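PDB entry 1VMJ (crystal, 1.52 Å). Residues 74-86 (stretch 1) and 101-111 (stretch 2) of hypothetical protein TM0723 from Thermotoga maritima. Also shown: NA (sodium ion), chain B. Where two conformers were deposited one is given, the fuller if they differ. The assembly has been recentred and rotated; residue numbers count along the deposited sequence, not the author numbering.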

# COMPACT_ATOMS: atom_id res chain seq x y z
N ASP A 74 11.00 -16.40 -6.65
CA ASP A 74 9.84 -16.77 -5.84
C ASP A 74 8.65 -15.82 -6.06
O ASP A 74 7.52 -16.28 -6.16
CB ASP A 74 10.21 -16.79 -4.35
CG ASP A 74 11.28 -17.83 -4.02
OD1 ASP A 74 11.37 -18.85 -4.75
OD2 ASP A 74 12.01 -17.65 -3.04
N PHE A 75 8.90 -14.52 -6.17
CA PHE A 75 7.81 -13.57 -6.45
C PHE A 75 7.17 -13.88 -7.81
O PHE A 75 5.96 -13.83 -7.96
CB PHE A 75 8.28 -12.10 -6.41
CG PHE A 75 8.28 -11.49 -5.04
CD1 PHE A 75 7.10 -11.29 -4.36
CD2 PHE A 75 9.45 -11.06 -4.47
CE1 PHE A 75 7.11 -10.68 -3.10
CE2 PHE A 75 9.46 -10.47 -3.22
CZ PHE A 75 8.30 -10.28 -2.55
N GLU A 76 7.99 -14.16 -8.81
CA GLU A 76 7.47 -14.50 -10.15
C GLU A 76 6.53 -15.69 -10.08
O GLU A 76 5.39 -15.66 -10.61
CB GLU A 76 8.63 -14.75 -11.12
CG GLU A 76 8.28 -15.55 -12.36
CD GLU A 76 7.39 -14.84 -13.36
OE1 GLU A 76 7.26 -13.60 -13.33
OE2 GLU A 76 6.82 -15.55 -14.23
N VAL A 77 6.99 -16.75 -9.43
CA VAL A 77 6.19 -17.97 -9.30
C VAL A 77 4.89 -17.70 -8.51
O VAL A 77 3.82 -18.14 -8.88
CB VAL A 77 7.01 -19.09 -8.60
CG1 VAL A 77 6.12 -20.26 -8.23
CG2 VAL A 77 8.17 -19.52 -9.50
N TRP A 78 5.01 -16.94 -7.43
CA TRP A 78 3.87 -16.64 -6.56
C TRP A 78 2.83 -15.77 -7.22
O TRP A 78 1.64 -16.04 -7.13
CB TRP A 78 4.41 -15.95 -5.33
CG TRP A 78 3.47 -15.60 -4.28
CD1 TRP A 78 2.72 -16.47 -3.54
CD2 TRP A 78 3.23 -14.30 -3.74
NE1 TRP A 78 2.01 -15.78 -2.58
CE2 TRP A 78 2.31 -14.45 -2.68
CE3 TRP A 78 3.70 -13.02 -4.04
CZ2 TRP A 78 1.86 -13.37 -1.93
CZ3 TRP A 78 3.24 -11.93 -3.28
CH2 TRP A 78 2.34 -12.12 -2.25
N LEU A 79 3.27 -14.76 -7.94
CA LEU A 79 2.36 -13.88 -8.63
C LEU A 79 1.66 -14.59 -9.76
O LEU A 79 0.51 -14.28 -10.06
CB LEU A 79 3.09 -12.65 -9.16
CG LEU A 79 3.60 -11.66 -8.11
CD1 LEU A 79 4.62 -10.66 -8.67
CD2 LEU A 79 2.40 -10.93 -7.49
N GLU A 80 2.35 -15.53 -10.40
CA GLU A 80 1.71 -16.34 -11.43
C GLU A 80 0.65 -17.27 -10.85
O GLU A 80 -0.34 -17.60 -11.51
CB GLU A 80 2.73 -17.13 -12.25
CG GLU A 80 3.22 -16.39 -13.48
CD GLU A 80 2.18 -16.35 -14.58
OE1 GLU A 80 2.09 -17.32 -15.37
OE2 GLU A 80 1.43 -15.35 -14.66
N LYS A 81 0.87 -17.74 -9.63
CA LYS A 81 -0.12 -18.53 -8.92
C LYS A 81 -1.33 -17.70 -8.53
O LYS A 81 -2.45 -18.12 -8.71
CB LYS A 81 0.51 -19.19 -7.70
CG LYS A 81 -0.47 -20.04 -6.91
CD LYS A 81 0.22 -20.95 -5.90
N LEU A 82 -1.11 -16.51 -8.00
CA LEU A 82 -2.21 -15.69 -7.53
C LEU A 82 -2.98 -15.01 -8.64
O LEU A 82 -4.19 -14.77 -8.50
CB LEU A 82 -1.70 -14.62 -6.59
CG LEU A 82 -1.06 -15.04 -5.29
CD1 LEU A 82 -0.69 -13.83 -4.49
CD2 LEU A 82 -1.98 -15.94 -4.53
N ALA A 83 -2.29 -14.67 -9.74
CA ALA A 83 -2.87 -13.90 -10.83
C ALA A 83 -2.27 -14.32 -12.17
O ALA A 83 -1.49 -13.60 -12.76
CB ALA A 83 -2.63 -12.42 -10.57
N PRO A 84 -2.61 -15.54 -12.62
CA PRO A 84 -2.02 -16.11 -13.81
C PRO A 84 -2.24 -15.28 -15.06
O PRO A 84 -3.32 -14.78 -15.30
CB PRO A 84 -2.69 -17.47 -13.93
CG PRO A 84 -3.86 -17.39 -13.08
CD PRO A 84 -3.53 -16.47 -11.98
N GLU A 85 -1.18 -15.15 -15.86
CA GLU A 85 -1.26 -14.46 -17.13
C GLU A 85 -2.28 -15.09 -18.06
O GLU A 85 -3.08 -14.39 -18.69
CB GLU A 85 0.11 -14.49 -17.80
CG GLU A 85 0.15 -13.75 -19.11
CD GLU A 85 1.51 -13.81 -19.79
OE1 GLU A 85 2.53 -14.15 -19.13
OE2 GLU A 85 1.55 -13.49 -20.99
N LYS A 86 -2.23 -16.43 -18.15
CA LYS A 86 -2.98 -17.22 -19.13
C LYS A 86 -3.89 -18.25 -18.46
O LYS A 86 -3.63 -18.65 -17.31
CB LYS A 86 -2.01 -17.95 -20.06
CG LYS A 86 -1.27 -16.98 -20.98
CD LYS A 86 -0.33 -17.61 -22.00
NA NA B . -5.10 -3.04 -19.27
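Stretch 2, residues 101-111: ADAHLKRTIMG

Stretch 2 is helical from Ala101 to Met110 and lies across the helix of residues 74-82 and the loop that follows it. The two axes come within 9.8 Å, and their N-to-C directions differ by 119°, so the second helix runs obliquely backward over the first. Its N-terminal end meets the loop after the first helix, where the CA atoms of Glu85 and Asp102 are 5.0 Å apart, and its C-terminal end reaches back to Phe75. Contacts recur at Asp102, Leu105, Lys106, Ile109 and Met110, the three- and four-residue spacing that keeps one side of a helix on its partner.

Lys106 covers the most surface. Its CA-to-CB bond points sideways, but the chain, m-t-t-p from chi1 to chi4, carries the amine into a polar pocket at the end of the first helix. There Lys106 NZ donates to Ala83 O at 2.7 Å and to Glu80 OE2 at 2.8 Å, the latter within a salt bridge, and forms a second salt bridge within its own helix, Lys106 NZ to Asp102 OD2 at 2.8 Å. The rule is economical: Ala83 is the first residue to leave helical phi/psi, and a buried lysine takes up its carbonyl while pairing with two carboxylates. Glu80 OE2 also accepts from Glu85 N at 2.9 Å, tying the turn to the helix before it. The lysine's methylenes work too, with Lys106 CE packing 4.0 Å from Leu79 CB.

Leu79 is the largest contributor from stretch 1. It points toward the second helix and packs against two successive residues there, Leu79 CD2 lying 3.7 Å from Ile109 CG2 and Leu79 CD1 4.0 Å from Met110 CG. Ile109 also meets Trp78, Ile109 CG2 to Trp78 CZ3 at 3.6 Å, and reaches Leu82, with Ile109 CD1 to Leu82 CD1 at 4.2 Å.

Met110, m at all three chi angles, starts sideways and brings its end to the aromatic side chains. Met110 CE sits over one face of the Phe75 ring, 4.1 Å from the centroid, a CH-pi contact, while Met110 SD lies near the plane of the Trp78 ring at its edge, 4.5 Å from Trp78 CZ3. Gly111 then ends the helix with a positive phi.

At the other end Ala83, whose side chain is a single methyl pointing toward the second helix, brings Ala83 CB to 3.7 Å from Leu105 CB. Asp102 CG packs 3.4 Å from Glu85 CA, and water 1 links the backbones, donating to Glu85 O at 2.9 Å and accepting from Asp102 N at 3.2 Å.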

# COMPACT_ATOMS: atom_id res chain seq x y z
N ALA A 101 -4.63 -8.17 -18.60
CA ALA A 101 -5.45 -8.20 -17.39
C ALA A 101 -4.66 -8.66 -16.16
O ALA A 101 -4.73 -8.03 -15.09
CB ALA A 101 -6.68 -9.05 -17.61
N ASP A 102 -3.86 -9.70 -16.31
CA ASP A 102 -3.09 -10.25 -15.20
C ASP A 102 -2.14 -9.23 -14.59
O ASP A 102 -1.88 -9.28 -13.38
CB ASP A 102 -2.27 -11.46 -15.61
CG ASP A 102 -1.05 -11.10 -16.45
OD1 ASP A 102 -1.20 -10.64 -17.62
OD2 ASP A 102 0.08 -11.21 -15.90
N ALA A 103 -1.62 -8.32 -15.41
CA ALA A 103 -0.66 -7.34 -14.94
C ALA A 103 -1.31 -6.35 -13.97
O ALA A 103 -0.67 -5.87 -13.03
CB ALA A 103 -0.00 -6.60 -16.10
N HIS A 104 -2.58 -6.04 -14.20
CA HIS A 104 -3.32 -5.15 -13.30
C HIS A 104 -3.49 -5.81 -11.94
O HIS A 104 -3.43 -5.16 -10.90
CB HIS A 104 -4.70 -4.85 -13.85
CG HIS A 104 -4.69 -4.13 -15.16
ND1 HIS A 104 -4.82 -2.76 -15.25
CD2 HIS A 104 -4.63 -4.59 -16.42
CE1 HIS A 104 -4.80 -2.41 -16.52
NE2 HIS A 104 -4.69 -3.50 -17.25
N LEU A 105 -3.71 -7.13 -11.96
CA LEU A 105 -3.83 -7.92 -10.73
C LEU A 105 -2.49 -8.10 -10.00
O LEU A 105 -2.42 -7.88 -8.79
CB LEU A 105 -4.49 -9.30 -11.03
CG LEU A 105 -5.81 -9.23 -11.77
CD1 LEU A 105 -6.37 -10.63 -11.94
CD2 LEU A 105 -6.82 -8.31 -11.16
N LYS A 106 -1.45 -8.47 -10.72
CA LYS A 106 -0.12 -8.63 -10.15
C LYS A 106 0.34 -7.34 -9.47
O LYS A 106 0.88 -7.35 -8.37
CB LYS A 106 0.89 -9.09 -11.21
CG LYS A 106 0.76 -10.51 -11.69
CD LYS A 106 1.90 -10.84 -12.64
CE LYS A 106 2.01 -12.32 -12.96
NZ LYS A 106 0.87 -12.78 -13.75
N ARG A 107 0.12 -6.20 -10.13
CA ARG A 107 0.57 -4.93 -9.55
C ARG A 107 -0.19 -4.65 -8.28
O ARG A 107 0.37 -4.05 -7.35
CB ARG A 107 0.48 -3.77 -10.56
CG ARG A 107 -0.71 -2.80 -10.44
CD ARG A 107 -0.60 -1.85 -9.29
NE ARG A 107 -1.51 -0.70 -9.37
CZ ARG A 107 -1.21 0.46 -9.93
NH1 ARG A 107 -0.03 0.68 -10.47
NH2 ARG A 107 -2.10 1.43 -9.94
N THR A 108 -1.45 -5.07 -8.23
CA THR A 108 -2.25 -4.87 -7.04
C THR A 108 -1.63 -5.60 -5.84
O THR A 108 -1.55 -5.03 -4.75
CB THR A 108 -3.69 -5.29 -7.31
OG1 THR A 108 -4.22 -4.50 -8.38
CG2 THR A 108 -4.55 -5.11 -6.06
N ILE A 109 -1.17 -6.82 -6.05
CA ILE A 109 -0.49 -7.54 -4.98
C ILE A 109 0.76 -6.81 -4.50
O ILE A 109 0.96 -6.64 -3.30
CB ILE A 109 -0.12 -8.95 -5.43
CG1 ILE A 109 -1.39 -9.76 -5.72
CG2 ILE A 109 0.74 -9.67 -4.40
CD1 ILE A 109 -2.29 -9.98 -4.54
N MET A 110 1.62 -6.40 -5.43
CA MET A 110 2.91 -5.83 -5.04
C MET A 110 2.77 -4.39 -4.54
O MET A 110 3.60 -3.91 -3.75
CB MET A 110 3.90 -5.89 -6.19
CG MET A 110 4.27 -7.26 -6.68
SD MET A 110 4.85 -8.38 -5.43
CE MET A 110 6.28 -7.52 -4.88
N GLY A 111 1.73 -3.71 -5.02
CA GLY A 111 1.46 -2.34 -4.67
C GLY A 111 1.85 -1.32 -5.72
O GLY A 111 2.76 -1.51 -6.52
O HOH W 1 -3.88 -11.65 -18.86
O HOH W 2 -5.25 -2.75 -21.31
O HOH W 3 -6.01 -1.01 -18.97
O HOH W 4 -3.42 -1.64 -19.50